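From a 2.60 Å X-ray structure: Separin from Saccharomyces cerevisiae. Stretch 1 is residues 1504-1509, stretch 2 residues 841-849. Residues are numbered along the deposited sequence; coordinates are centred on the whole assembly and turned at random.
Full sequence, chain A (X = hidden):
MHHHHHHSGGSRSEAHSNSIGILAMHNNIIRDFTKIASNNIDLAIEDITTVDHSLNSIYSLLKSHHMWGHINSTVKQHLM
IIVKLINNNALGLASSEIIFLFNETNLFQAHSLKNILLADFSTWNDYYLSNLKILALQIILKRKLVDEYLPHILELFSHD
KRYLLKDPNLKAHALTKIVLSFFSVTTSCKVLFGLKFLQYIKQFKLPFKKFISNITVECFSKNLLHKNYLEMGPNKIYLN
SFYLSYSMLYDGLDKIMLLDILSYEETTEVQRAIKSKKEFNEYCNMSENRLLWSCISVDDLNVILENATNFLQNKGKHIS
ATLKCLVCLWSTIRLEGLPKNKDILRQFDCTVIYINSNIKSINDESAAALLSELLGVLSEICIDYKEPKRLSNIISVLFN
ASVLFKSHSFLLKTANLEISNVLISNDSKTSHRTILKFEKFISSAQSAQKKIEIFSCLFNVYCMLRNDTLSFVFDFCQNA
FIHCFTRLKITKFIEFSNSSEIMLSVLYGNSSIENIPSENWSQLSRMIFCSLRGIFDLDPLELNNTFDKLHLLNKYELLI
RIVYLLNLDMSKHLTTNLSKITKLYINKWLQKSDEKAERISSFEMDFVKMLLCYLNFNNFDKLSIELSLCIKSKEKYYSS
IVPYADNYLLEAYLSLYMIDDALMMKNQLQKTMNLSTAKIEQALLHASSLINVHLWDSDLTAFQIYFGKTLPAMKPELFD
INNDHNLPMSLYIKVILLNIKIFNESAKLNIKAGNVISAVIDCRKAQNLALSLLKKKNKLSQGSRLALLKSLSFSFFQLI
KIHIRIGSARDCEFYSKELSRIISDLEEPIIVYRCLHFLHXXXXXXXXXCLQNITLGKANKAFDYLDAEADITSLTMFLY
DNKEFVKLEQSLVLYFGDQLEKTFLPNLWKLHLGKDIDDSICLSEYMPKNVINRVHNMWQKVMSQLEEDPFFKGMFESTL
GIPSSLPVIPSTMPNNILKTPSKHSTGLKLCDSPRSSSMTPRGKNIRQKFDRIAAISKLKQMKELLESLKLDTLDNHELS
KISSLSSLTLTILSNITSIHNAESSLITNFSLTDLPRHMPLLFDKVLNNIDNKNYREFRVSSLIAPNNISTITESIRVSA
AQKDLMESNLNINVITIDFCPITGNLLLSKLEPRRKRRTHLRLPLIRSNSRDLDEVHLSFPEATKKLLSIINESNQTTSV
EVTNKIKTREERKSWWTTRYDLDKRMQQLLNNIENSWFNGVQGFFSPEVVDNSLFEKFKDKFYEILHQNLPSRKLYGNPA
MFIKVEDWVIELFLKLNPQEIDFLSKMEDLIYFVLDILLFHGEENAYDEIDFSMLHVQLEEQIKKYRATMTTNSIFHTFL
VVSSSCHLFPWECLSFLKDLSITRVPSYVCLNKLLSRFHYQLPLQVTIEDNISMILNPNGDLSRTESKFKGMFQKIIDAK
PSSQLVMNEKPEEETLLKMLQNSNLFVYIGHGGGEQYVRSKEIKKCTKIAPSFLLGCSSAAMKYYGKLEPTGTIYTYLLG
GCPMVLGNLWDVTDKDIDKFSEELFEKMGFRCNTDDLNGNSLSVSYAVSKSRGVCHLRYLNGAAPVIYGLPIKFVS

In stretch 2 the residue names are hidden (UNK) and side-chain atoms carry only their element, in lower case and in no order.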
# COMPACT_ATOMS: atom_id res chain seq x y z
N TYR A 1504 19.73 -28.33 -3.67
CA TYR A 1504 20.63 -27.19 -3.76
C TYR A 1504 20.03 -25.95 -4.47
O TYR A 1504 19.37 -26.08 -5.50
CB TYR A 1504 21.91 -27.60 -4.48
CG TYR A 1504 22.95 -28.32 -3.64
CD1 TYR A 1504 22.95 -29.71 -3.53
CD2 TYR A 1504 23.95 -27.61 -2.99
CE1 TYR A 1504 23.91 -30.38 -2.78
CE2 TYR A 1504 24.91 -28.25 -2.24
CZ TYR A 1504 24.90 -29.64 -2.14
OH TYR A 1504 25.88 -30.28 -1.39
N TYR A 1505 20.29 -24.76 -3.92
CA TYR A 1505 19.71 -23.52 -4.44
C TYR A 1505 20.72 -22.38 -4.62
O TYR A 1505 20.64 -21.36 -3.92
CB TYR A 1505 18.61 -23.03 -3.51
CG TYR A 1505 17.42 -23.96 -3.43
CD1 TYR A 1505 16.38 -23.88 -4.35
CD2 TYR A 1505 17.35 -24.91 -2.43
CE1 TYR A 1505 15.30 -24.73 -4.28
CE2 TYR A 1505 16.27 -25.76 -2.34
CZ TYR A 1505 15.24 -25.67 -3.27
OH TYR A 1505 14.17 -26.54 -3.16
N GLY A 1506 21.64 -22.54 -5.58
CA GLY A 1506 22.64 -21.54 -5.88
C GLY A 1506 23.36 -21.00 -4.67
O GLY A 1506 23.96 -21.76 -3.90
N LYS A 1507 23.28 -19.69 -4.48
CA LYS A 1507 24.04 -19.00 -3.45
C LYS A 1507 23.35 -18.99 -2.11
O LYS A 1507 23.77 -18.31 -1.19
CB LYS A 1507 24.34 -17.57 -3.90
CG LYS A 1507 25.10 -17.52 -5.21
CD LYS A 1507 25.17 -16.10 -5.75
CE LYS A 1507 25.51 -16.12 -7.24
NZ LYS A 1507 24.54 -17.00 -8.01
N LEU A 1508 22.27 -19.75 -2.00
CA LEU A 1508 21.64 -19.90 -0.70
C LEU A 1508 22.02 -21.26 -0.11
O LEU A 1508 22.55 -22.13 -0.82
CB LEU A 1508 20.13 -19.74 -0.81
CG LEU A 1508 19.56 -18.42 -1.32
CD1 LEU A 1508 18.02 -18.45 -1.20
CD2 LEU A 1508 20.17 -17.20 -0.61
N GLU A 1509 21.78 -21.44 1.19
CA GLU A 1509 22.06 -22.70 1.85
C GLU A 1509 21.00 -23.73 1.50
O GLU A 1509 19.82 -23.41 1.43
CB GLU A 1509 22.13 -22.53 3.36
CG GLU A 1509 23.20 -21.58 3.82
CD GLU A 1509 24.58 -21.98 3.34
OE1 GLU A 1509 24.92 -23.18 3.40
OE2 GLU A 1509 25.33 -21.09 2.88
N UNK A 841 15.56 -11.53 -10.14
CA UNK A 841 16.78 -11.45 -9.34
C UNK A 841 16.86 -12.66 -8.40
O UNK A 841 17.93 -13.23 -8.19
c UNK A 841 20.00 -8.47 -5.38
n UNK A 841 18.70 -8.77 -5.44
c UNK A 841 17.97 -10.08 -7.49
c UNK A 841 17.89 -8.78 -6.66
n UNK A 841 20.63 -8.49 -4.21
c UNK A 841 16.83 -10.15 -8.53
n UNK A 841 20.68 -8.14 -6.49
N UNK A 842 15.72 -13.06 -7.86
CA UNK A 842 15.73 -14.17 -6.93
C UNK A 842 16.13 -15.47 -7.63
O UNK A 842 16.84 -16.28 -7.06
c UNK A 842 13.36 -17.83 -5.31
c UNK A 842 14.36 -14.32 -6.25
c UNK A 842 14.86 -16.99 -3.64
o UNK A 842 13.99 -19.17 -3.44
c UNK A 842 13.45 -16.65 -5.98
c UNK A 842 14.24 -15.61 -5.50
c UNK A 842 14.95 -15.81 -4.32
c UNK A 842 14.07 -17.99 -4.13
N UNK A 843 15.68 -15.64 -8.87
CA UNK A 843 15.98 -16.86 -9.61
C UNK A 843 17.43 -16.86 -10.03
O UNK A 843 18.02 -17.92 -10.23
o UNK A 843 9.87 -18.44 -8.98
c UNK A 843 12.22 -18.58 -8.83
c UNK A 843 11.24 -17.22 -10.54
c UNK A 843 13.47 -18.24 -9.28
c UNK A 843 15.04 -17.01 -10.82
c UNK A 843 11.11 -18.08 -9.46
c UNK A 843 12.51 -16.87 -10.99
c UNK A 843 13.65 -17.38 -10.37
N UNK A 844 18.00 -15.68 -10.13
CA UNK A 844 19.43 -15.55 -10.38
C UNK A 844 20.23 -16.01 -9.17
O UNK A 844 21.11 -16.84 -9.29
s UNK A 844 20.62 -12.23 -12.55
c UNK A 844 19.80 -13.82 -12.22
c UNK A 844 19.79 -14.12 -10.74
c UNK A 844 21.81 -12.15 -11.20
N UNK A 845 19.92 -15.47 -8.00
CA UNK A 845 20.55 -15.86 -6.76
C UNK A 845 20.46 -17.37 -6.48
O UNK A 845 21.43 -17.98 -6.09
c UNK A 845 19.94 -15.07 -5.57
c UNK A 845 20.12 -13.58 -5.77
c UNK A 845 19.59 -12.74 -4.63
c UNK A 845 20.57 -15.50 -4.23
N UNK A 846 19.29 -17.97 -6.69
CA UNK A 846 19.15 -19.40 -6.43
C UNK A 846 19.54 -20.21 -7.66
O UNK A 846 19.45 -21.44 -7.67
c UNK A 846 17.73 -19.76 -6.00
c UNK A 846 17.43 -19.21 -4.63
o UNK A 846 16.81 -19.20 -6.94
N UNK A 847 19.95 -19.51 -8.71
CA UNK A 847 20.48 -20.14 -9.90
C UNK A 847 19.51 -21.09 -10.56
O UNK A 847 19.92 -22.03 -11.22
c UNK A 847 24.19 -20.75 -8.79
c UNK A 847 21.77 -20.88 -9.58
c UNK A 847 22.94 -19.97 -9.25
o UNK A 847 24.17 -22.00 -8.84
o UNK A 847 25.18 -20.10 -8.38
N UNK A 848 18.22 -20.85 -10.39
CA UNK A 848 17.23 -21.66 -11.08
C UNK A 848 17.11 -21.13 -12.49
O UNK A 848 16.17 -20.43 -12.81
o UNK A 848 14.58 -21.08 -7.09
n UNK A 848 13.90 -22.58 -8.62
c UNK A 848 16.08 -21.60 -8.86
c UNK A 848 15.90 -21.62 -10.35
c UNK A 848 14.78 -21.73 -8.12
N UNK A 849 18.08 -21.48 -13.33
CA UNK A 849 18.29 -20.74 -14.55
C UNK A 849 17.12 -20.79 -15.54
O UNK A 849 16.99 -19.90 -16.38
o UNK A 849 19.35 -22.33 -16.10
c UNK A 849 19.60 -21.20 -15.25
c UNK A 849 20.67 -21.54 -14.23

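Position 841 has seven side-chain atoms: three carbons, a nitrogen, then a carbon carrying two more nitrogens. That is a guanidinium, so the residue is Arg 841. It lies in the helix and is out of reach of stretch 1.

Position 842 has one carbon, then a ring of six carbons bearing one oxygen. A ring carbon comes 4.3 Å from CD1 of Leu 1508. The residue is Tyr 842, and the ring carbon is CE1. Its OH is hydrogen-bonded elsewhere in the structure.

Position 843 has the same atoms, one carbon and a six-carbon ring with one oxygen. It is Tyr 843, buried and without contact to stretch 1.

Position 844 has an unbranched chain of two carbons, a sulfur and a carbon. The sulfur in a thioether identifies Met 844. Its CA-to-CB bond points away from stretch 1.

Position 845 has four carbons, forked at the first, with one arm two carbons long. The short arm lies 4.0 Å from CD2 of Leu 1508. This is Ile 845, and the short arm is CG2. It is the last residue of the helix.

Position 846 has one carbon carrying an oxygen and a carbon. The outer carbon is 3.6 Å from CD1 of Leu 1508. The forked oxygen and carbon fit Thr 846, and the outer carbon is CG2.

Position 847 has three carbons, the third carrying two oxygens. One oxygen lies 3.2 Å from NZ of Lys 1507. A carboxylate on this chain length is Glu 847. Its phi is positive, and it closes the helix in a Schellman motif.

Position 848 has three carbons, the third carrying one oxygen and one nitrogen. The end of this side chain lies at the edge of the Tyr 1505 ring. It is Gln 848, at the N-cap position before the next helix.

Position 849 has one carbon carrying an oxygen and a carbon. It is Thr 849, out of reach.

The contact joins a type II' turn, Tyr 1505 to Leu 1508, to a helix end. Lys 1507 N donates to Ile 845 O at 3.0 Å, nearly in line at 175°. An ideal CB on Gly 1506 would lie 2.5 Å from Ile 845 O, a clash, and its positive phi also favours glycine. Lys 1507 NZ and Glu 847 OE1 form a salt bridge at 3.2 Å. Leu 1508 adds apolar packing against Tyr 842 and Ile 845.

Stretch 2 841-849: RYYMITEQT
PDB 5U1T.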